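Local structure of putative protease (Parabacteroides distasonis ATCC 8503, 3KD4) at residues P84-D89 and C262-A267; A90-Q95 and T272-D277; D253-N258 and L288-L293; S46-N51 and Q55-H60. The protein is of unknown function but is named as a putative exported protease. One frame throughout, in Å; residues are numbered along the deposited sequence. Where two conformers were deposited one is given.

Contact 1 of 4, residues P84-D89 and C262-A267; sequences PRFAAD and CPIPMA
The short 3-10 segment Arg85-Ala87 brings the CA of Phe86 to 5.6 Å from the CA of Pro263, at the meeting of two loops. Pro263 is the centre of an inverse gamma turn, with Ile264 N bonded back to Cys262 O at 2.8 Å, and the chain then runs on through Pro265. Phe86 does nearly all the reaching from its side. Its first torsion, chi1 61°, sets CG between the backbone N and the carbonyl carbon, and from there the ring crosses Pro265 at about a right angle. CD of Pro265 sits over the middle of one face, 3.7 Å from the ring centroid and only 9° off the normal, a clean CH-pi contact. The opposite face takes CB of Pro84, nearer the rim, so the ring is sandwiched between two prolines, one from each loop. Beyond it, Val49 of strand 45-50 also packs on the ring, and a glycerol, probably from the crystallisation liquor, lies close by and bonds to Arg85 N. Replacing Phe86 with an alanine would probably open a gap between Pro84 and Pro265 and lose the CH-pi contact with Pro265. The contact thus joins the DUF3857 region to the loop that follows strand 260-261, and it does so by apolar packing. Nearer the backbone, Pro263 meets Phe86 twice: its CD lies 3.6 Å from Phe86 O, and its O is 3.4 Å from Phe86 CB.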
# COMPACT_ATOMS: atom_id res chain seq x y z
N PRO A 84 0.40 -13.29 14.58
CA PRO A 84 0.88 -12.27 13.67
C PRO A 84 0.60 -10.87 14.23
O PRO A 84 -0.46 -10.67 14.85
CB PRO A 84 0.05 -12.48 12.40
CG PRO A 84 -0.62 -13.79 12.56
CD PRO A 84 -0.67 -14.12 14.01
N ARG A 85 1.52 -9.94 14.02
CA ARG A 85 1.40 -8.57 14.56
C ARG A 85 0.12 -7.90 14.06
O ARG A 85 -0.54 -7.20 14.83
CB ARG A 85 2.64 -7.71 14.24
N PHE A 86 -0.27 -8.16 12.82
CA PHE A 86 -1.48 -7.56 12.27
C PHE A 86 -2.77 -7.94 13.01
O PHE A 86 -3.80 -7.25 12.87
CB PHE A 86 -1.63 -7.80 10.75
CG PHE A 86 -1.72 -9.25 10.33
CD1 PHE A 86 -2.80 -10.05 10.71
CD2 PHE A 86 -0.75 -9.80 9.51
CE1 PHE A 86 -2.87 -11.38 10.29
CE2 PHE A 86 -0.82 -11.12 9.09
CZ PHE A 86 -1.89 -11.90 9.48
N ALA A 87 -2.73 -9.03 13.77
CA ALA A 87 -3.91 -9.53 14.48
C ALA A 87 -3.95 -9.12 15.95
O ALA A 87 -4.90 -9.48 16.67
CB ALA A 87 -3.99 -11.07 14.36
N ALA A 88 -2.96 -8.36 16.40
CA ALA A 88 -2.84 -7.99 17.82
C ALA A 88 -4.07 -7.20 18.28
O ALA A 88 -4.64 -6.41 17.52
CB ALA A 88 -1.56 -7.18 18.07
N ASP A 89 -4.49 -7.45 19.52
CA ASP A 89 -5.66 -6.80 20.15
C ASP A 89 -6.97 -7.00 19.39
O ASP A 89 -7.83 -6.15 19.47
CB ASP A 89 -5.43 -5.28 20.33
CG ASP A 89 -4.07 -4.95 20.92
OD1 ASP A 89 -3.75 -5.46 22.02
OD2 ASP A 89 -3.30 -4.21 20.27
N CYS A 262 -8.54 -3.15 11.79
CA CYS A 262 -7.71 -4.31 12.06
C CYS A 262 -7.16 -4.80 10.72
O CYS A 262 -7.91 -5.34 9.92
CB CYS A 262 -8.63 -5.35 12.69
SG CYS A 262 -7.81 -6.74 13.35
N PRO A 263 -5.86 -4.62 10.47
CA PRO A 263 -5.36 -4.97 9.13
C PRO A 263 -5.12 -6.48 8.86
O PRO A 263 -4.02 -6.91 8.53
CB PRO A 263 -4.07 -4.14 9.04
CG PRO A 263 -3.56 -4.12 10.47
CD PRO A 263 -4.79 -4.09 11.35
N ILE A 264 -6.18 -7.26 8.91
CA ILE A 264 -6.09 -8.69 8.62
C ILE A 264 -6.31 -8.91 7.13
O ILE A 264 -7.35 -8.53 6.59
CB ILE A 264 -7.09 -9.47 9.42
CG1 ILE A 264 -6.86 -9.16 10.91
CG2 ILE A 264 -6.96 -10.97 9.15
CD1 ILE A 264 -8.01 -9.52 11.72
N PRO A 265 -5.30 -9.50 6.45
CA PRO A 265 -5.43 -9.74 5.03
C PRO A 265 -6.67 -10.58 4.78
O PRO A 265 -7.02 -11.44 5.61
CB PRO A 265 -4.16 -10.55 4.68
CG PRO A 265 -3.20 -10.26 5.80
CD PRO A 265 -4.02 -10.02 6.99
N MSE A 266 -7.29 -10.36 3.63
CA MSE A 266 -8.52 -11.08 3.30
C MSE A 266 -8.33 -12.57 3.24
O MSE A 266 -9.22 -13.34 3.61
CB MSE A 266 -9.09 -10.57 1.97
CG MSE A 266 -9.59 -9.13 2.03
SE MSE A 266 -10.69 -8.67 0.47
CE MSE A 266 -9.25 -8.58 -0.87
N ALA A 267 -7.16 -13.00 2.76
CA ALA A 267 -6.84 -14.42 2.68
C ALA A 267 -6.93 -15.09 4.04
O ALA A 267 -7.29 -16.26 4.14
CB ALA A 267 -5.42 -14.62 2.10

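Contact 2 of 4, residues A90-Q95 and T272-D277; sequences APAYNQ and TVRDID
Arg274 lays its CD methylene against the methyl of Ala92, the two carbons CD and CB being 3.8 Å apart. A bend at chi3 (-72°) then swings the guanidinium off the line of the chain and carries it past the hydroxyl of Tyr93. Arg274 NE comes to 3.3 Å from Tyr93 OH, and the ring and guanidinium planes stand 76° apart, far from a stack. The strongest polar partner of Arg274 lies elsewhere: NH2 makes a salt bridge with Glu289 of helix 287-300 and a hydrogen bond to Tyr284 O, while NH1 bonds to Ser282 OG. Tyr93 OH has a weak bond to the same carboxylate. On the Arg274 side the chain is about to enter helix 276-282, with Asp275 as its N-cap; on the other, Pro91 and Ala92 form a 3-10 turn in which Tyr93 N bonds to Ala90 O at 2.8 Å. This turn belongs to the long loop between strands 79-82 and 97-102 of the DUF3857 region, so a sheet loop meets a helix start. A leucine in place of Arg274 would probably leave the Glu289 carboxylate without its positive mate in a largely buried setting. Within the turn, CB of Ala92 also lies 4.0 Å above the plane of the Tyr93 ring, toward its rim, while CB of Ala90 meets the ring at its edge.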
# COMPACT_ATOMS: atom_id res chain seq x y z
N ALA A 90 -7.11 -8.12 18.67
CA ALA A 90 -8.27 -8.36 17.78
C ALA A 90 -8.79 -9.78 18.02
O ALA A 90 -8.46 -10.72 17.27
CB ALA A 90 -7.91 -8.17 16.34
N PRO A 91 -9.62 -9.93 19.08
CA PRO A 91 -10.03 -11.19 19.65
C PRO A 91 -10.60 -12.16 18.69
O PRO A 91 -10.35 -13.36 18.81
CB PRO A 91 -11.10 -10.77 20.64
CG PRO A 91 -10.61 -9.47 21.13
CD PRO A 91 -10.06 -8.80 19.91
N ALA A 92 -11.39 -11.67 17.74
CA ALA A 92 -11.99 -12.54 16.74
C ALA A 92 -10.96 -13.28 15.89
O ALA A 92 -11.29 -14.31 15.30
CB ALA A 92 -12.94 -11.73 15.83
N TYR A 93 -9.73 -12.75 15.82
CA TYR A 93 -8.66 -13.33 14.99
C TYR A 93 -7.51 -13.90 15.78
O TYR A 93 -6.41 -14.10 15.25
CB TYR A 93 -8.11 -12.26 14.05
CG TYR A 93 -9.21 -11.62 13.33
CD1 TYR A 93 -9.87 -12.28 12.31
CD2 TYR A 93 -9.70 -10.38 13.75
CE1 TYR A 93 -10.92 -11.72 11.69
CE2 TYR A 93 -10.74 -9.81 13.12
CZ TYR A 93 -11.35 -10.47 12.10
OH TYR A 93 -12.39 -9.87 11.47
N ASN A 94 -7.77 -14.18 17.05
CA ASN A 94 -6.70 -14.61 17.92
C ASN A 94 -6.28 -16.05 17.68
O ASN A 94 -5.34 -16.50 18.29
CB ASN A 94 -7.07 -14.37 19.41
CG ASN A 94 -8.15 -15.30 19.91
OD1 ASN A 94 -8.63 -16.20 19.21
ND2 ASN A 94 -8.53 -15.10 21.17
N GLN A 95 -6.97 -16.78 16.79
CA GLN A 95 -6.50 -18.11 16.40
C GLN A 95 -5.37 -18.07 15.33
O GLN A 95 -4.67 -19.06 15.14
CB GLN A 95 -7.67 -19.01 15.95
CG GLN A 95 -8.05 -18.99 14.46
CD GLN A 95 -8.58 -17.66 13.92
OE1 GLN A 95 -8.83 -16.71 14.68
NE2 GLN A 95 -8.73 -17.57 12.58
N THR A 272 -13.97 -13.32 3.67
CA THR A 272 -15.30 -12.86 4.09
C THR A 272 -15.20 -12.03 5.36
O THR A 272 -14.11 -11.49 5.67
CB THR A 272 -16.37 -14.01 4.14
OG1 THR A 272 -17.72 -13.47 4.37
CG2 THR A 272 -16.00 -15.02 5.20
N VAL A 273 -16.36 -11.78 5.95
CA VAL A 273 -16.54 -10.80 6.99
C VAL A 273 -17.25 -11.47 8.12
O VAL A 273 -17.93 -12.47 7.90
CB VAL A 273 -17.38 -9.61 6.49
CG1 VAL A 273 -16.54 -8.73 5.53
CG2 VAL A 273 -18.75 -10.05 5.84
N ARG A 274 -17.09 -10.95 9.34
CA ARG A 274 -17.98 -11.33 10.41
C ARG A 274 -19.35 -10.80 10.07
O ARG A 274 -19.53 -9.91 9.24
CB ARG A 274 -17.55 -10.78 11.76
CG ARG A 274 -16.29 -11.45 12.29
CD ARG A 274 -15.81 -10.70 13.53
NE ARG A 274 -15.24 -9.41 13.16
CZ ARG A 274 -15.18 -8.35 13.95
NH1 ARG A 274 -15.60 -8.37 15.21
NH2 ARG A 274 -14.66 -7.23 13.46
N ASP A 275 -20.34 -11.36 10.74
CA ASP A 275 -21.66 -10.82 10.68
C ASP A 275 -21.62 -9.31 10.92
O ASP A 275 -21.03 -8.86 11.89
CB ASP A 275 -22.46 -11.50 11.76
CG ASP A 275 -23.81 -10.95 11.87
OD1 ASP A 275 -24.64 -11.39 11.08
OD2 ASP A 275 -24.00 -10.07 12.73
N ILE A 276 -22.25 -8.52 10.04
CA ILE A 276 -22.02 -7.08 10.05
C ILE A 276 -22.49 -6.37 11.35
O ILE A 276 -21.85 -5.42 11.80
CB ILE A 276 -22.58 -6.43 8.78
CG1 ILE A 276 -21.68 -6.78 7.61
CG2 ILE A 276 -22.48 -4.92 8.81
CD1 ILE A 276 -20.31 -6.05 7.67
N ASP A 277 -23.59 -6.84 11.94
CA ASP A 277 -24.02 -6.33 13.25
C ASP A 277 -23.00 -6.62 14.36
O ASP A 277 -22.86 -5.86 15.29
CB ASP A 277 -25.40 -6.88 13.64
CG ASP A 277 -26.53 -6.26 12.85
OD1 ASP A 277 -26.33 -5.31 12.04
OD2 ASP A 277 -27.67 -6.76 13.03

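Contact 3 of 4, residues D253-N258 and L288-L293; sequences DHILNN and LEIAQL
Ile255 points at helix 287-300 and packs on Ile290 and Leu293, one helical turn apart on that helix. Both of its branches are used. With chi1 at -71° the CG2 methyl stands anti to the backbone N and meets CG2 of Ile290, methyl to methyl at 3.9 Å. The longer branch carries CD1 toward the next turn, where it comes to 4.2 Å from CG of Leu293. The two isoleucines run past each other in opposite senses, lying alongside rather than end on, and their CA atoms are 7.9 Å apart. Further along helix 287-300, Leu294 and Met297 add to the apolar surface around Ile255. At the end of helix 244-258 the backbone is held from within: Asn258 ND2 donates to His254 O at 2.8 Å, in the carbonyl plane on a lone pair, and the same nitrogen lies over one face of the His254 ring. Every contact between the two segments is made by aliphatic carbon, a buried apolar seam between helices 244-258 and 287-300. Helix 287-300 leads directly into the antiparallel sheet that begins with strand 305-312, an order consistent with a transglutaminase-like (papain-type) fold.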
# COMPACT_ATOMS: atom_id res chain seq x y z
N ASP A 253 -18.67 9.55 10.10
CA ASP A 253 -18.05 9.96 11.35
C ASP A 253 -18.35 8.98 12.46
O ASP A 253 -17.47 8.67 13.26
CB ASP A 253 -18.53 11.35 11.77
CG ASP A 253 -17.99 12.45 10.85
OD1 ASP A 253 -17.02 12.18 10.11
OD2 ASP A 253 -18.55 13.56 10.86
N HIS A 254 -19.57 8.46 12.51
CA HIS A 254 -19.85 7.43 13.50
C HIS A 254 -18.90 6.25 13.38
O HIS A 254 -18.38 5.76 14.38
CB HIS A 254 -21.26 6.91 13.43
CG HIS A 254 -21.57 5.95 14.54
ND1 HIS A 254 -21.90 6.38 15.81
CD2 HIS A 254 -21.52 4.60 14.60
CE1 HIS A 254 -22.07 5.33 16.59
NE2 HIS A 254 -21.86 4.23 15.88
N ILE A 255 -18.67 5.79 12.14
CA ILE A 255 -17.80 4.67 11.92
C ILE A 255 -16.35 5.00 12.22
O ILE A 255 -15.69 4.26 12.94
CB ILE A 255 -17.97 4.03 10.50
CG1 ILE A 255 -19.32 3.31 10.44
CG2 ILE A 255 -16.86 3.01 10.27
CD1 ILE A 255 -19.96 3.17 9.07
N LEU A 256 -15.88 6.13 11.71
CA LEU A 256 -14.51 6.58 11.98
C LEU A 256 -14.26 6.74 13.47
O LEU A 256 -13.19 6.40 13.95
CB LEU A 256 -14.24 7.94 11.33
CG LEU A 256 -14.07 8.08 9.82
CD1 LEU A 256 -13.99 9.61 9.46
CD2 LEU A 256 -12.84 7.34 9.35
N ASN A 257 -15.23 7.26 14.20
CA ASN A 257 -15.03 7.53 15.63
C ASN A 257 -15.17 6.32 16.51
O ASN A 257 -14.72 6.35 17.63
CB ASN A 257 -16.02 8.60 16.12
CG ASN A 257 -15.72 9.97 15.56
OD1 ASN A 257 -14.59 10.23 15.13
ND2 ASN A 257 -16.72 10.85 15.54
N ASN A 258 -15.78 5.26 16.02
CA ASN A 258 -16.12 4.14 16.89
C ASN A 258 -15.54 2.80 16.50
O ASN A 258 -15.65 1.86 17.27
CB ASN A 258 -17.65 4.08 17.01
CG ASN A 258 -18.19 5.25 17.80
OD1 ASN A 258 -18.10 5.25 19.01
ND2 ASN A 258 -18.69 6.27 17.14
N LEU A 288 -12.33 -4.72 4.89
CA LEU A 288 -13.45 -5.28 4.17
C LEU A 288 -14.73 -5.16 5.01
O LEU A 288 -15.78 -4.79 4.49
CB LEU A 288 -13.17 -6.74 3.82
CG LEU A 288 -14.25 -7.49 3.04
CD1 LEU A 288 -14.48 -6.84 1.66
CD2 LEU A 288 -13.86 -9.01 2.89
N GLU A 289 -14.64 -5.49 6.29
CA GLU A 289 -15.77 -5.35 7.22
C GLU A 289 -16.22 -3.90 7.34
O GLU A 289 -17.42 -3.62 7.33
CB GLU A 289 -15.39 -5.89 8.60
CG GLU A 289 -15.42 -7.41 8.68
CD GLU A 289 -14.84 -7.98 9.98
OE1 GLU A 289 -14.12 -7.24 10.69
OE2 GLU A 289 -15.12 -9.16 10.31
N ILE A 290 -15.28 -2.98 7.46
CA ILE A 290 -15.62 -1.57 7.60
C ILE A 290 -16.27 -1.03 6.32
O ILE A 290 -17.29 -0.33 6.38
CB ILE A 290 -14.38 -0.74 8.05
CG1 ILE A 290 -13.97 -1.14 9.48
CG2 ILE A 290 -14.67 0.78 7.99
CD1 ILE A 290 -12.56 -0.61 9.91
N ALA A 291 -15.71 -1.40 5.18
CA ALA A 291 -16.29 -1.00 3.91
C ALA A 291 -17.75 -1.45 3.79
O ALA A 291 -18.58 -0.70 3.33
CB ALA A 291 -15.46 -1.56 2.75
N GLN A 292 -18.04 -2.69 4.18
CA GLN A 292 -19.41 -3.23 4.05
C GLN A 292 -20.34 -2.62 5.07
O GLN A 292 -21.49 -2.34 4.76
CB GLN A 292 -19.44 -4.76 4.15
CG GLN A 292 -20.83 -5.39 3.99
CD GLN A 292 -21.50 -5.13 2.65
OE1 GLN A 292 -20.92 -4.54 1.76
NE2 GLN A 292 -22.74 -5.61 2.51
N LEU A 293 -19.84 -2.39 6.28
CA LEU A 293 -20.65 -1.73 7.31
C LEU A 293 -21.11 -0.32 6.87
O LEU A 293 -22.30 0.05 6.96
CB LEU A 293 -19.85 -1.64 8.62
CG LEU A 293 -20.60 -0.93 9.75
CD1 LEU A 293 -21.96 -1.63 10.00
CD2 LEU A 293 -19.75 -0.83 11.06

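Contact 4 of 4, residues S46-N51 and Q55-H60; sequences SFIVYN and QTLKIH
Asn51 and Gln55 hold the turn shut with two hydrogen bonds, one of them through a side chain. Asn51 N donates to Gln55 OE1 at 2.8 Å, almost straight at 171° and on a lone pair of the amide oxygen. The return bond, Gln55 N to Asn51 O, is 2.7 Å long and noticeably bent. Gln55 therefore grips Asn51 at both ends of its backbone, while its own NE2 is taken by Thr120 OG1. Next outward is Tyr50, whose ring is placed by chi1 64°, with CG between the backbone N and the carbonyl carbon. CB of Leu57 sits over a face of this ring, 4.0 Å from the centroid, and Leu57 CD2 reaches CE1 of Tyr50 at 3.8 Å. At the ring's far end OH bonds to Glu81, and a water accepts from Leu57 N while making a weak bond to that hydroxyl. Farther still, Ile48 CG2 meets Leu57 CD1 at 3.8 Å, and Ile48 CD1 lies near CD1 of Ile59. The segment axes, 155° apart in direction, come no closer than 8.2 Å, too wide for direct backbone pairing. Past the turn the strands part and enter different sheets, a sheet-to-sheet connection and not a hairpin: 45-50 pairs with 97-102 in a three-stranded sheet, 55-65 with 111-120 in an eight-stranded one. The Ile48-Leu57 packing fills the layer between, where Met99 packs on Leu57 and Tyr116 on both.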
# COMPACT_ATOMS: atom_id res chain seq x y z
N SER A 46 12.61 -17.08 9.01
CA SER A 46 11.52 -17.14 8.09
C SER A 46 10.20 -17.00 8.87
O SER A 46 10.10 -17.45 10.04
CB SER A 46 11.60 -18.43 7.28
OG SER A 46 12.69 -18.40 6.37
N PHE A 47 9.20 -16.40 8.23
CA PHE A 47 7.90 -16.11 8.85
C PHE A 47 6.81 -16.68 8.01
O PHE A 47 6.73 -16.35 6.84
CB PHE A 47 7.72 -14.59 8.96
CG PHE A 47 8.85 -13.92 9.64
CD1 PHE A 47 8.87 -13.80 11.01
CD2 PHE A 47 9.93 -13.45 8.92
CE1 PHE A 47 9.93 -13.17 11.64
CE2 PHE A 47 10.99 -12.83 9.56
CZ PHE A 47 10.99 -12.71 10.90
N ILE A 48 5.99 -17.56 8.57
CA ILE A 48 4.92 -18.21 7.79
C ILE A 48 3.57 -18.05 8.47
O ILE A 48 3.35 -18.62 9.51
CB ILE A 48 5.17 -19.74 7.61
CG1 ILE A 48 6.57 -20.03 7.02
CG2 ILE A 48 4.03 -20.37 6.72
CD1 ILE A 48 7.13 -21.46 7.35
N VAL A 49 2.68 -17.30 7.83
CA VAL A 49 1.38 -16.98 8.42
C VAL A 49 0.29 -17.93 7.91
O VAL A 49 0.24 -18.23 6.74
CB VAL A 49 1.03 -15.51 8.11
CG1 VAL A 49 -0.37 -15.16 8.62
CG2 VAL A 49 2.09 -14.54 8.78
N TYR A 50 -0.57 -18.44 8.79
CA TYR A 50 -1.68 -19.27 8.34
C TYR A 50 -2.81 -19.27 9.32
O TYR A 50 -2.66 -18.82 10.47
CB TYR A 50 -1.22 -20.70 8.04
CG TYR A 50 -0.71 -21.44 9.26
CD1 TYR A 50 0.52 -21.16 9.83
CD2 TYR A 50 -1.48 -22.45 9.84
CE1 TYR A 50 0.97 -21.86 10.99
CE2 TYR A 50 -1.04 -23.15 10.96
CZ TYR A 50 0.16 -22.83 11.54
OH TYR A 50 0.55 -23.58 12.64
N ASN A 51 -3.96 -19.77 8.86
CA ASN A 51 -5.15 -19.83 9.70
C ASN A 51 -5.47 -21.27 10.06
O ASN A 51 -6.01 -22.02 9.24
CB ASN A 51 -6.31 -19.20 8.93
CG ASN A 51 -7.59 -19.14 9.75
OD1 ASN A 51 -7.66 -19.70 10.81
ND2 ASN A 51 -8.59 -18.47 9.24
N GLN A 55 -6.30 -24.37 7.90
CA GLN A 55 -5.02 -24.66 7.28
C GLN A 55 -4.09 -25.41 8.19
O GLN A 55 -4.08 -25.20 9.41
CB GLN A 55 -4.34 -23.38 6.80
CG GLN A 55 -5.21 -22.55 5.88
CD GLN A 55 -4.54 -21.30 5.36
OE1 GLN A 55 -4.04 -20.49 6.13
NE2 GLN A 55 -4.53 -21.15 4.04
N THR A 56 -3.26 -26.25 7.60
CA THR A 56 -2.15 -26.81 8.37
C THR A 56 -0.83 -26.55 7.67
O THR A 56 -0.73 -26.51 6.43
CB THR A 56 -2.30 -28.29 8.64
OG1 THR A 56 -2.33 -28.98 7.39
CG2 THR A 56 -3.54 -28.56 9.47
N LEU A 57 0.18 -26.32 8.49
CA LEU A 57 1.53 -26.05 8.04
C LEU A 57 2.33 -27.32 8.13
O LEU A 57 2.36 -27.95 9.16
CB LEU A 57 2.20 -24.99 8.92
CG LEU A 57 3.67 -24.64 8.64
CD1 LEU A 57 3.88 -24.11 7.24
CD2 LEU A 57 4.13 -23.58 9.72
N LYS A 58 2.97 -27.70 7.05
CA LYS A 58 3.83 -28.86 7.06
C LYS A 58 5.22 -28.47 6.62
O LYS A 58 5.42 -27.98 5.50
CB LYS A 58 3.24 -29.87 6.10
CG LYS A 58 4.10 -31.02 5.74
CD LYS A 58 4.49 -31.85 6.94
CE LYS A 58 5.09 -33.18 6.47
NZ LYS A 58 4.27 -33.72 5.31
N ILE A 59 6.21 -28.70 7.47
CA ILE A 59 7.58 -28.33 7.12
C ILE A 59 8.20 -29.55 6.49
O ILE A 59 8.31 -30.56 7.14
CB ILE A 59 8.37 -27.92 8.36
CG1 ILE A 59 7.67 -26.75 9.11
CG2 ILE A 59 9.82 -27.56 7.99
CD1 ILE A 59 7.73 -25.46 8.42
N HIS A 60 8.59 -29.48 5.24
CA HIS A 60 9.18 -30.62 4.58
C HIS A 60 10.64 -30.76 4.93
O HIS A 60 11.13 -31.86 5.10
CB HIS A 60 9.02 -30.51 3.06
CG HIS A 60 7.59 -30.50 2.62
ND1 HIS A 60 6.75 -31.59 2.78
CD2 HIS A 60 6.84 -29.53 2.04
CE1 HIS A 60 5.55 -31.28 2.32
NE2 HIS A 60 5.57 -30.03 1.89
O HOH W 1 -0.27 -26.71 11.37

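Overall arrangement
From the N terminus, contact 4 comes first and closes over a mere three residues, letting the chain pass from the small sheet to the large one. The next two segments, 84-89 and 90-95, follow each other in one loop and wait for partners about 175 residues later. Before those arrive, 253-258 opens contact 3; then 262-267, 272-277 and 288-293 close contacts 1, 2 and 3 in the order they were opened, so these three all cross. Met266 of contact 1 packs on Leu288 of contact 3. Contacts 1 and 2 fasten the DUF3857 region to the helical part; contact 4 lies within the former and contact 3 within the latter, about 32 Å apart between centres.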